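PDB 5B7H: LysR family transcriptional regulator from Vibrio vulnificus, which probably binds DNA and regulates transcription as an OxyR-type LysR regulator, this chain being its C-terminal regulatory domain without the DNA-binding part. Local coordinates for residues A[29-32]-A[33-36]; A[21-24]-A[25-28]; A[163-166]-A[167-171]. The protein carries 1 engineered substitution. One frame throughout, in Å; residues are numbered along the deposited sequence.

Overall arrangement
From the N terminus, strand 16-22 runs into contact 2 (residues 21-28), where the chain turns out of the sheet and starts helix 27-41. Contact 1 (29-36) follows without a gap as the next two turns of that helix, which leads on to strand 45-51. Contact 3 lies far along the chain, where strand 163-166, at the opposite margin of the mixed sheet from 45-51, turns into helix 167-171. The three are local and lie in series, with no nesting or crossing. They nevertheless meet in space: Phe-29 packs on Ala-169, and the sulfur of Met-168 reaches Ile-26. Contacts 1 and 2 also touch the second subunit.

Contact 1. Residues A[29-32]-A[33-36]; sequences FLLC and DLVQ
Leu-31 and Leu-34 lie side by side and point the same way from the helix, with Leu-31 CD2 and Leu-34 CD2 touching at 3.9 Å. They reach this pairing through different rotations, since Leu-34 turns CG opposite its own backbone N (chi1 179°) whereas Leu-31 keeps CG beside its N. Val-35 approaches the backbone instead: its CG2 methyl rests against Leu-31 O at 3.4 Å, alongside the bond that Val-35 N donates to the same oxygen at 2.9 Å. One residue earlier, Leu-34 N is bonded to Leu-30 O at 3.0 Å, and one residue later Gln-36 N meets Cys-32 O at 3.2 Å. These are the regular i to i+4 bonds of helix 27-41, the connecting helix of the beta-alpha-beta unit formed by strands 16-22 and 45-51 in this LysR-type regulatory domain. Cys-32 O accepts a further hydrogen bond, from a water 2.9 Å away from it. That water in turn accepts from the side-chain amide of Gln-36, whose NE2 lies 2.8 Å from the water oxygen. The bend at chi2 of Gln-36 (-55°) folds the amide back toward the preceding turn, with Gln-36 CG 3.5 Å from Cys-32 O. Two donors therefore grip this carbonyl, one from the backbone and one from the solvent bridge. Farther out, Leu-34 is covered by Ile-70 of strand 68-73 and by helix 205-217, while Asp-33 OD1 is hydrogen-bonded to His-172 NE2. Leu-31 and Cys-32 pack on Gln-154 of the second subunit, and Gln-36 NE2 makes a weak hydrogen bond to Gln-178 O of that same neighbouring chain.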
loop_
_atom_site.group_PDB
_atom_site.type_symbol
_atom_site.label_atom_id
_atom_site.label_comp_id
_atom_site.label_asym_id
_atom_site.label_seq_id
_atom_site.Cartn_x
_atom_site.Cartn_y
_atom_site.Cartn_z
ATOM N N PHE A 29 7.844 2.421 -1.881
ATOM C CA PHE A 29 9.105 2.816 -1.260
ATOM C C PHE A 29 10.022 3.389 -2.337
ATOM O O PHE A 29 10.192 4.612 -2.429
ATOM C CB PHE A 29 9.671 1.583 -0.549
ATOM C CG PHE A 29 8.602 0.806 0.245
ATOM C CD1 PHE A 29 7.896 1.426 1.291
ATOM C CD2 PHE A 29 8.284 -0.492 -0.100
ATOM C CE1 PHE A 29 6.917 0.737 2.008
ATOM C CE2 PHE A 29 7.311 -1.190 0.598
ATOM C CZ PHE A 29 6.613 -0.570 1.654
ATOM N N LEU A 30 10.520 2.549 -3.238
ATOM C CA LEU A 30 11.534 2.972 -4.190
ATOM C C LEU A 30 11.036 4.035 -5.156
ATOM O O LEU A 30 11.821 4.898 -5.586
ATOM C CB LEU A 30 11.997 1.738 -4.969
ATOM C CG LEU A 30 12.935 1.917 -6.146
ATOM C CD1 LEU A 30 14.295 2.424 -5.664
ATOM C CD2 LEU A 30 13.107 0.549 -6.879
ATOM N N LEU A 31 9.753 3.985 -5.564
ATOM C CA LEU A 31 9.313 4.930 -6.593
ATOM C C LEU A 31 9.251 6.360 -6.101
ATOM O O LEU A 31 9.404 7.276 -6.916
ATOM C CB LEU A 31 7.959 4.509 -7.181
ATOM C CG LEU A 31 8.000 3.164 -7.915
ATOM C CD1 LEU A 31 6.566 2.906 -8.467
ATOM C CD2 LEU A 31 9.024 3.142 -9.057
ATOM N N CYS A 32 9.081 6.573 -4.798
ATOM C CA CYS A 32 9.127 7.930 -4.275
ATOM C C CYS A 32 10.491 8.530 -4.580
ATOM O O CYS A 32 10.601 9.669 -5.067
ATOM C CB CYS A 32 8.932 7.901 -2.750
ATOM S SG CYS A 32 7.287 7.392 -2.185
ATOM N N ASP A 33 11.551 7.741 -4.314
ATOM C CA ASP A 33 12.920 8.221 -4.526
ATOM C C ASP A 33 13.193 8.400 -6.015
ATOM O O ASP A 33 13.834 9.382 -6.430
ATOM C CB ASP A 33 13.931 7.193 -3.975
ATOM C CG ASP A 33 13.793 6.926 -2.472
ATOM O OD1 ASP A 33 14.005 5.734 -2.095
ATOM O OD2 ASP A 33 13.514 7.878 -1.701
ATOM N N LEU A 34 12.696 7.458 -6.829
ATOM C CA LEU A 34 12.881 7.546 -8.273
ATOM C C LEU A 34 12.272 8.827 -8.827
ATOM O O LEU A 34 12.903 9.528 -9.621
ATOM C CB LEU A 34 12.333 6.271 -8.947
ATOM C CG LEU A 34 12.474 6.296 -10.475
ATOM C CD1 LEU A 34 13.916 6.393 -10.949
ATOM C CD2 LEU A 34 11.773 4.997 -11.067
ATOM N N VAL A 35 11.035 9.145 -8.429
ATOM C CA VAL A 35 10.392 10.347 -8.954
ATOM C C VAL A 35 11.173 11.604 -8.556
ATOM O O VAL A 35 11.361 12.505 -9.378
ATOM C CB VAL A 35 8.919 10.398 -8.499
ATOM C CG1 VAL A 35 8.316 11.831 -8.646
ATOM C CG2 VAL A 35 8.089 9.342 -9.240
ATOM N N GLN A 36 11.638 11.703 -7.298
ATOM C CA GLN A 36 12.410 12.894 -6.973
ATOM C C GLN A 36 13.692 12.994 -7.794
ATOM O O GLN A 36 14.104 14.092 -8.174
ATOM C CB GLN A 36 12.759 12.885 -5.506
ATOM C CG GLN A 36 11.541 12.991 -4.605
ATOM C CD GLN A 36 10.683 14.212 -4.941
ATOM O OE1 GLN A 36 11.145 15.349 -4.872
ATOM N NE2 GLN A 36 9.407 13.977 -5.279
HETATM O O HOH W 1 8.281 11.382 -5.098
#

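Contact 2. Residues A[21-24]-A[25-28]; sequences GCIP and TIAP. With SO4 (sulfate ion), chain C.
Ile-23 and Ile-26 set their side chains at a slant to one another, with Ile-23 CG1 and Ile-26 CD1 3.7 Å apart. They belong to the turn that carries strand 16-22 into helix 27-41, the first connection of a beta-alpha-beta unit in this periplasmic-binding-protein-like fold. Ile-23 holds CG1 between its backbone N and carbonyl carbon (chi1 59°), which sends the longer branch toward both Ile-26 and the sulfate. Cys-22 comes to the turn from the strand side: its SG lies 3.5 Å from Ile-26 CG2 and also borders the methyl of Ala-27. Beneath these side chains, Ile-23 O accepts two backbone bonds, from Ile-26 N at 3.0 Å, placed 51° above the carbonyl plane, and from Ala-27 N at 2.9 Å, nearly along the C=O axis. Pro-28 CD is pressed close to Pro-24 O, at 3.0 Å. The sulfate, probably from the crystallisation liquor, is also hydrogen-bonded to His-123 ND1 and to the backbone N of Leu-125 and of engineered Ser-124, which replaces a cysteine. Its position beside that replaced cysteine is consistent with a site near the peroxide-sensing residue of OxyR proteins. Thr-25, whose OG1 is also hydrogen-bonded to Arg-192 NH1, grips one sulfate oxygen twice: Thr-25 N lies 2.9 Å from O3 and Thr-25 OG1 2.7 Å from it.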
loop_
_atom_site.group_PDB
_atom_site.type_symbol
_atom_site.label_atom_id
_atom_site.label_comp_id
_atom_site.label_asym_id
_atom_site.label_seq_id
_atom_site.Cartn_x
_atom_site.Cartn_y
_atom_site.Cartn_z
ATOM N N GLY A 21 5.527 -0.344 -14.602
ATOM C CA GLY A 21 4.812 -1.173 -13.653
ATOM C C GLY A 21 5.747 -1.569 -12.522
ATOM O O GLY A 21 6.942 -1.769 -12.728
ATOM N N CYS A 22 5.182 -1.750 -11.343
ATOM C CA CYS A 22 5.989 -2.126 -10.197
ATOM C C CYS A 22 5.143 -2.886 -9.184
ATOM O O CYS A 22 3.938 -2.645 -9.077
ATOM C CB CYS A 22 6.540 -0.835 -9.578
ATOM S SG CYS A 22 7.793 -1.079 -8.260
ATOM N N ILE A 23 5.763 -3.831 -8.476
ATOM C CA ILE A 23 5.054 -4.690 -7.511
ATOM C C ILE A 23 4.744 -3.994 -6.192
ATOM O O ILE A 23 5.425 -3.029 -5.790
ATOM C CB ILE A 23 5.820 -6.003 -7.245
ATOM C CG1 ILE A 23 7.200 -5.710 -6.696
ATOM C CG2 ILE A 23 5.891 -6.820 -8.573
ATOM C CD1 ILE A 23 7.906 -7.014 -6.230
ATOM N N PRO A 24 3.730 -4.480 -5.465
ATOM C CA PRO A 24 3.305 -3.773 -4.250
ATOM C C PRO A 24 4.356 -3.665 -3.150
ATOM O O PRO A 24 4.243 -2.736 -2.354
ATOM C CB PRO A 24 2.099 -4.592 -3.767
ATOM C CG PRO A 24 1.577 -5.210 -5.009
ATOM C CD PRO A 24 2.805 -5.567 -5.819
ATOM N N THR A 25 5.327 -4.588 -3.029
ATOM C CA THR A 25 6.336 -4.461 -1.958
ATOM C C THR A 25 7.556 -3.664 -2.395
ATOM O O THR A 25 8.559 -3.624 -1.655
ATOM C CB THR A 25 6.758 -5.834 -1.414
ATOM O OG1 THR A 25 7.372 -6.631 -2.441
ATOM C CG2 THR A 25 5.540 -6.567 -0.830
ATOM N N ILE A 26 7.529 -3.055 -3.588
ATOM C CA ILE A 26 8.553 -2.110 -4.012
ATOM C C ILE A 26 7.952 -0.731 -4.239
ATOM O O ILE A 26 8.510 0.275 -3.786
ATOM C CB ILE A 26 9.283 -2.592 -5.294
ATOM C CG1 ILE A 26 10.010 -3.924 -5.054
ATOM C CG2 ILE A 26 10.254 -1.499 -5.769
ATOM C CD1 ILE A 26 10.639 -4.466 -6.352
ATOM N N ALA A 27 6.792 -0.674 -4.904
ATOM C CA ALA A 27 6.249 0.596 -5.407
ATOM C C ALA A 27 6.129 1.702 -4.361
ATOM O O ALA A 27 6.550 2.836 -4.664
ATOM C CB ALA A 27 4.902 0.357 -6.100
ATOM N N PRO A 28 5.599 1.457 -3.156
ATOM C CA PRO A 28 5.413 2.565 -2.199
ATOM C C PRO A 28 6.728 3.142 -1.723
ATOM O O PRO A 28 6.702 4.209 -1.116
ATOM C CB PRO A 28 4.683 1.915 -1.021
ATOM C CG PRO A 28 4.138 0.628 -1.543
ATOM C CD PRO A 28 5.117 0.173 -2.613
HETATM S S SO4 C . 4.709 -8.555 -3.911
HETATM O O1 SO4 C . 4.991 -9.353 -5.179
HETATM O O2 SO4 C . 5.219 -9.381 -2.787
HETATM O O3 SO4 C . 5.364 -7.268 -4.055
HETATM O O4 SO4 C . 3.279 -8.363 -3.800
#

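Contact 3. Residues A[163-166]-A[167-171]; sequences TFIP and QMAID
The ring of Pro-166 carries the methyl of Ala-169 over one face, with Pro-166 CG and Ala-169 CB 4.1 Å apart. Met-168 lies on the same side but farther toward the rim, its CG 4.4 Å from Pro-166 CB. The flat groups of the helix itself, the amide of Gln-167 and the carboxylate of Asp-171, meet across its first turn. Gln-167 NE2 donates to Asp-171 OD2 at 2.9 Å with the acceptor in the amide plane, yet NE2 stands 42° out of the carboxylate plane, so the two groups are not coplanar. The bend at chi2 of Gln-167 (64°) turns the amide toward Asp-171, while OE1 is bonded to Lys-91 NZ of strand 81-95. In the conformer described, one of two, Ile-165 tentatively contributes its CG2 methyl, 4.0 Å from Ala-169 CB and about as close to Ile-170 CG1.

Here strand 163-166 at the sheet margin passes straight into helix 167-171, their axes inclined at 72°, with Pro-166 in the N-cap position. Pro-166 O lies 3.0 Å from Ala-169 N, which donates to it from above the carbonyl plane, and Ile-170 N adds a weak bond. Met-168 N, at the open start of the helix, is bonded to Asp-88 OD1. This carboxylate would probably be stabilised by the helix N terminus, while the chain Lys-91, Gln-167, Asp-171 passes hydrogen bonding from a positive group through a neutral amide to a negative one, which should favour both charges.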
loop_
_atom_site.group_PDB
_atom_site.type_symbol
_atom_site.label_atom_id
_atom_site.label_comp_id
_atom_site.label_asym_id
_atom_site.label_seq_id
_atom_site.Cartn_x
_atom_site.Cartn_y
_atom_site.Cartn_z
ATOM N N THR A 163 7.690 -11.684 10.998
ATOM C CA THR A 163 7.682 -11.846 9.551
ATOM C C THR A 163 8.963 -11.239 8.996
ATOM O O THR A 163 9.767 -10.669 9.734
ATOM C CB THR A 163 6.452 -11.148 8.935
ATOM O OG1 THR A 163 6.277 -11.648 7.582
ATOM C CG2 THR A 163 6.610 -9.598 8.928
ATOM N N PHE A 164 9.140 -11.394 7.689
ATOM C CA PHE A 164 10.255 -10.843 6.913
ATOM C C PHE A 164 9.809 -9.575 6.217
ATOM O O PHE A 164 8.742 -9.542 5.600
ATOM C CB PHE A 164 10.734 -11.836 5.848
ATOM C CG PHE A 164 11.021 -13.231 6.386
ATOM C CD1 PHE A 164 10.093 -14.254 6.256
ATOM C CD2 PHE A 164 12.232 -13.524 6.998
ATOM C CE1 PHE A 164 10.384 -15.524 6.707
ATOM C CE2 PHE A 164 12.522 -14.799 7.482
ATOM C CZ PHE A 164 11.581 -15.795 7.348
ATOM N N ILE A 165 10.666 -8.547 6.274
ATOM C CA ILE A 165 10.400 -7.215 5.710
ATOM C C ILE A 165 11.586 -6.762 4.863
ATOM O O ILE A 165 12.734 -6.886 5.309
ATOM C CB ILE A 165 10.178 -6.169 6.827
ATOM C CG1 ILE A 165 8.965 -6.566 7.677
ATOM C CG2 ILE A 165 9.880 -4.802 6.224
ATOM C CD1 ILE A 165 7.701 -6.735 6.819
ATOM N N PRO A 166 11.371 -6.183 3.688
ATOM C CA PRO A 166 12.502 -5.659 2.923
ATOM C C PRO A 166 13.014 -4.346 3.504
ATOM O O PRO A 166 12.259 -3.510 4.026
ATOM C CB PRO A 166 11.891 -5.442 1.525
ATOM C CG PRO A 166 10.445 -5.171 1.767
ATOM C CD PRO A 166 10.068 -5.972 3.027
ATOM N N GLN A 167 14.328 -4.185 3.374
ATOM C CA GLN A 167 15.012 -3.016 3.888
ATOM C C GLN A 167 14.431 -1.739 3.337
ATOM O O GLN A 167 14.294 -0.756 4.080
ATOM C CB GLN A 167 16.508 -3.085 3.604
ATOM C CG GLN A 167 17.275 -1.980 4.368
ATOM C CD GLN A 167 17.192 -2.149 5.877
ATOM O OE1 GLN A 167 17.365 -3.262 6.386
ATOM N NE2 GLN A 167 16.959 -1.056 6.592
ATOM N N MET A 168 14.030 -1.729 2.047
ATOM C CA MET A 168 13.527 -0.458 1.539
ATOM C C MET A 168 12.262 -0.003 2.260
ATOM O O MET A 168 11.988 1.201 2.341
ATOM C CB MET A 168 13.334 -0.489 0.018
ATOM C CG MET A 168 12.315 -1.532 -0.431
ATOM S SD MET A 168 11.904 -1.383 -2.216
ATOM C CE MET A 168 13.494 -1.819 -2.953
ATOM N N ALA A 169 11.463 -0.944 2.769
ATOM C CA ALA A 169 10.281 -0.538 3.538
ATOM C C ALA A 169 10.681 0.104 4.859
ATOM O O ALA A 169 10.076 1.122 5.275
ATOM C CB ALA A 169 9.361 -1.746 3.751
ATOM N N ILE A 170 11.667 -0.491 5.541
ATOM C CA ILE A 170 12.160 0.088 6.785
ATOM C C ILE A 170 12.707 1.480 6.538
ATOM O O ILE A 170 12.421 2.428 7.304
ATOM C CB ILE A 170 13.238 -0.821 7.392
ATOM C CG1 ILE A 170 12.635 -2.190 7.689
ATOM C CG2 ILE A 170 13.752 -0.189 8.660
ATOM C CD1 ILE A 170 13.694 -3.196 8.151
ATOM N N ASP A 171 13.487 1.628 5.458
ATOM C CA ASP A 171 14.120 2.925 5.180
ATOM C C ASP A 171 13.102 4.012 4.835
ATOM O O ASP A 171 13.420 5.203 4.974
ATOM C CB ASP A 171 15.069 2.749 4.009
ATOM C CG ASP A 171 16.305 1.913 4.376
ATOM O OD1 ASP A 171 17.064 1.514 3.455
ATOM O OD2 ASP A 171 16.543 1.638 5.577
#